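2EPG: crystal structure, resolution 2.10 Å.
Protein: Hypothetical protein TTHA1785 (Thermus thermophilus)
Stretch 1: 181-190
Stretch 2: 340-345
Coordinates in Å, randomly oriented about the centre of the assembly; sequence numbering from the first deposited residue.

Stretch 1 (181-190) IESQGRLPWA
Stretch 2, residues 340-345: NNAKFE

Residues 340-345 form an extended strand that continues later in the chain. Residues 181-190 have no regular helix or strand and pass alongside it. At least 154 residues of sequence separate any touching pair. The closest CA atoms are those of Leu187 and Lys343, 8.0 Å apart, and side chains make most of the contact. The two stretches together bury 284 Å².

Stretch 1 begins extended at Ile181 and Glu182 (phi/psi -113/141 and -56/135). Ser183, Gln184 and Gly185 then all take positive phi, at 54/27, 54/28 and 68/28. Three backbone hydrogen bonds hold this bend: Gln184 N to Ile181 O at 2.9 Å, Gly185 N to Glu182 O at 2.9 Å, and Arg186 N to Ser183 O at 3.0 Å. Glycine suits position 185, because positive phi favours it and an ideal CB would lie 3.1 Å from Ile181 CD1. Arg186 and Leu187 are extended again (-148/113 and -84/134). A type I turn follows from Leu187 to Ala190, with Pro188 at -64/-22 and Trp189 at -96/0.

Lys343 is the centre of the contact and loses 81 Å² to the other stretch, the most of any residue here. Its CA-to-CB bond points sideways, but its end comes nearer. The chi angles are m, t, p, t (-50°, -167°, 62°, -166°), and they carry the ammonium group to the bend. Lys343 NZ donates to Glu182 OE2 at 2.9 Å, a hydrogen bond within a salt bridge. NZ also donates to Ser183 OG at 2.4 Å, which is very short. The carboxylate of Glu182 balances the lysine charge, and the neighbouring Ser183 hydroxyl accepts a second hydrogen bond from NZ.

Both partners point toward the strand. Glu182 is buried, with chi1 and chi2 t (177° and -167°) and chi3 -17°. Its OE1 is hydrogen-bonded to a residue flanking one of the stretches, so both carboxylate oxygens are satisfied. Ser183 has chi1 m (-68°), and its short side chain puts OG directly within reach of the amine.

Leu187 fills the space beside the lysine chain. It is buried and points toward the strand, with chi1 off-well at -98° and chi2 p at 64°. Leu187 CD1 lies 4.2 Å from Lys343 CE, so the leucine touches the last methylene of the lysine, next to the amine. Leu187 CD2 is 4.2 Å from Ala342 O. Ala342 points its CB away from stretch 1 and contributes through its backbone. Asn341 points toward stretch 1, with chi1 off-well at -137°, but the orientation of its amide is uncertain.

Trp189 and Phe344 close the far end. Each points toward the other stretch, with chi1 m (-64° and -77°); chi2 is 151° for Trp189 and 95° for Phe344. Trp189 CD1 and Phe344 CE1 are 4.0 Å apart. The tryptophan five-membered ring and the phenylalanine ring have centroids 5.7 Å apart and planes at 71°, an oblique pair. Phe344 CE1 meets the edge of the Trp189 ring, near its plane.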

# COMPACT_ATOMS: atom_id res chain seq x y z
N ILE A 181 -12.36 -2.61 0.07
CA ILE A 181 -11.11 -2.56 -0.64
C ILE A 181 -11.06 -1.15 -1.20
O ILE A 181 -12.09 -0.63 -1.63
CB ILE A 181 -11.07 -3.53 -1.83
CG1 ILE A 181 -11.36 -4.96 -1.37
CG2 ILE A 181 -9.69 -3.46 -2.50
CD1 ILE A 181 -11.50 -5.94 -2.53
N GLU A 182 -9.89 -0.54 -1.18
CA GLU A 182 -9.70 0.78 -1.75
C GLU A 182 -10.15 0.68 -3.21
O GLU A 182 -9.80 -0.28 -3.90
CB GLU A 182 -8.22 1.15 -1.69
CG GLU A 182 -7.87 2.49 -2.32
CD GLU A 182 -6.36 2.68 -2.53
OE1 GLU A 182 -5.56 1.94 -1.92
OE2 GLU A 182 -5.98 3.57 -3.32
N SER A 183 -10.93 1.66 -3.67
CA SER A 183 -11.45 1.70 -5.05
C SER A 183 -12.19 0.42 -5.40
O SER A 183 -12.26 0.05 -6.57
CB SER A 183 -10.31 1.88 -6.05
OG SER A 183 -9.73 3.16 -5.92
N GLN A 184 -12.75 -0.23 -4.38
CA GLN A 184 -13.46 -1.48 -4.55
C GLN A 184 -12.61 -2.54 -5.27
O GLN A 184 -13.13 -3.43 -5.94
CB GLN A 184 -14.80 -1.25 -5.28
CG GLN A 184 -15.83 -0.48 -4.42
CD GLN A 184 -17.27 -1.02 -4.55
OE1 GLN A 184 -17.91 -0.92 -5.62
NE2 GLN A 184 -17.78 -1.61 -3.47
N GLY A 185 -11.29 -2.43 -5.11
CA GLY A 185 -10.37 -3.38 -5.72
C GLY A 185 -10.31 -3.31 -7.23
O GLY A 185 -9.99 -4.31 -7.87
N ARG A 186 -10.58 -2.14 -7.80
CA ARG A 186 -10.57 -1.97 -9.25
C ARG A 186 -10.15 -0.58 -9.69
O ARG A 186 -10.87 0.38 -9.42
CB ARG A 186 -11.96 -2.23 -9.84
CG ARG A 186 -12.09 -2.04 -11.36
CD ARG A 186 -13.55 -2.25 -11.80
NE ARG A 186 -13.76 -2.20 -13.26
CZ ARG A 186 -13.91 -1.09 -13.97
NH1 ARG A 186 -14.10 -1.18 -15.29
NH2 ARG A 186 -13.90 0.10 -13.39
N LEU A 187 -9.00 -0.46 -10.34
CA LEU A 187 -8.63 0.85 -10.86
C LEU A 187 -9.38 0.88 -12.19
O LEU A 187 -9.36 -0.09 -12.94
CB LEU A 187 -7.12 0.99 -11.06
CG LEU A 187 -6.45 1.69 -9.88
CD1 LEU A 187 -6.61 0.84 -8.63
CD2 LEU A 187 -4.99 1.95 -10.18
N PRO A 188 -10.07 1.99 -12.48
CA PRO A 188 -10.85 2.15 -13.72
C PRO A 188 -10.16 2.14 -15.08
O PRO A 188 -10.82 1.87 -16.07
CB PRO A 188 -11.59 3.46 -13.48
CG PRO A 188 -10.59 4.25 -12.66
CD PRO A 188 -10.14 3.21 -11.65
N TRP A 189 -8.87 2.42 -15.15
CA TRP A 189 -8.26 2.48 -16.48
C TRP A 189 -7.54 1.23 -17.00
O TRP A 189 -7.04 1.23 -18.13
CB TRP A 189 -7.34 3.70 -16.54
CG TRP A 189 -8.08 5.01 -16.40
CD1 TRP A 189 -7.59 6.18 -15.89
CD2 TRP A 189 -9.44 5.28 -16.80
NE1 TRP A 189 -8.56 7.16 -15.93
CE2 TRP A 189 -9.70 6.63 -16.48
CE3 TRP A 189 -10.46 4.51 -17.38
CZ2 TRP A 189 -10.94 7.24 -16.74
CZ3 TRP A 189 -11.69 5.11 -17.63
CH2 TRP A 189 -11.92 6.46 -17.31
N ALA A 190 -7.51 0.16 -16.21
CA ALA A 190 -6.82 -1.05 -16.63
C ALA A 190 -7.12 -1.46 -18.07
O ALA A 190 -8.25 -1.39 -18.52
CB ALA A 190 -7.16 -2.20 -15.70
N ASN A 340 1.87 1.29 -2.89
CA ASN A 340 2.56 1.81 -4.09
C ASN A 340 1.49 1.95 -5.16
O ASN A 340 0.90 0.94 -5.56
CB ASN A 340 3.64 0.85 -4.63
CG ASN A 340 4.83 0.70 -3.70
OD1 ASN A 340 5.34 1.67 -3.15
ND2 ASN A 340 5.30 -0.52 -3.55
N ASN A 341 1.23 3.16 -5.63
CA ASN A 341 0.23 3.34 -6.67
C ASN A 341 0.08 4.80 -7.09
O ASN A 341 0.41 5.70 -6.35
CB ASN A 341 -1.12 2.84 -6.16
CG ASN A 341 -1.86 2.04 -7.19
OD1 ASN A 341 -2.98 1.58 -6.95
ND2 ASN A 341 -1.25 1.86 -8.36
N ALA A 342 -0.41 5.01 -8.31
CA ALA A 342 -0.68 6.37 -8.79
C ALA A 342 -2.16 6.30 -9.12
O ALA A 342 -2.61 5.36 -9.78
CB ALA A 342 0.13 6.69 -10.03
N LYS A 343 -2.92 7.28 -8.64
CA LYS A 343 -4.35 7.27 -8.86
C LYS A 343 -4.87 8.66 -9.15
O LYS A 343 -4.33 9.65 -8.64
CB LYS A 343 -5.06 6.76 -7.61
CG LYS A 343 -4.48 5.46 -7.08
CD LYS A 343 -5.39 4.85 -6.06
CE LYS A 343 -6.73 4.50 -6.67
NZ LYS A 343 -7.66 4.22 -5.55
N PHE A 344 -5.90 8.73 -9.98
CA PHE A 344 -6.49 10.02 -10.27
C PHE A 344 -7.46 10.32 -9.14
O PHE A 344 -8.34 9.52 -8.84
CB PHE A 344 -7.23 10.01 -11.61
CG PHE A 344 -6.31 10.07 -12.81
CD1 PHE A 344 -5.90 8.90 -13.45
CD2 PHE A 344 -5.83 11.29 -13.27
CE1 PHE A 344 -5.03 8.96 -14.55
CE2 PHE A 344 -4.97 11.36 -14.36
CZ PHE A 344 -4.57 10.20 -15.01
N GLU A 345 -7.30 11.47 -8.51
CA GLU A 345 -8.14 11.86 -7.39
C GLU A 345 -8.50 13.34 -7.44
O GLU A 345 -7.86 14.12 -8.16
CB GLU A 345 -7.41 11.56 -6.07
CG GLU A 345 -7.06 10.09 -5.86
CD GLU A 345 -6.24 9.84 -4.60
OE1 GLU A 345 -5.83 10.82 -3.91
OE2 GLU A 345 -6.00 8.65 -4.30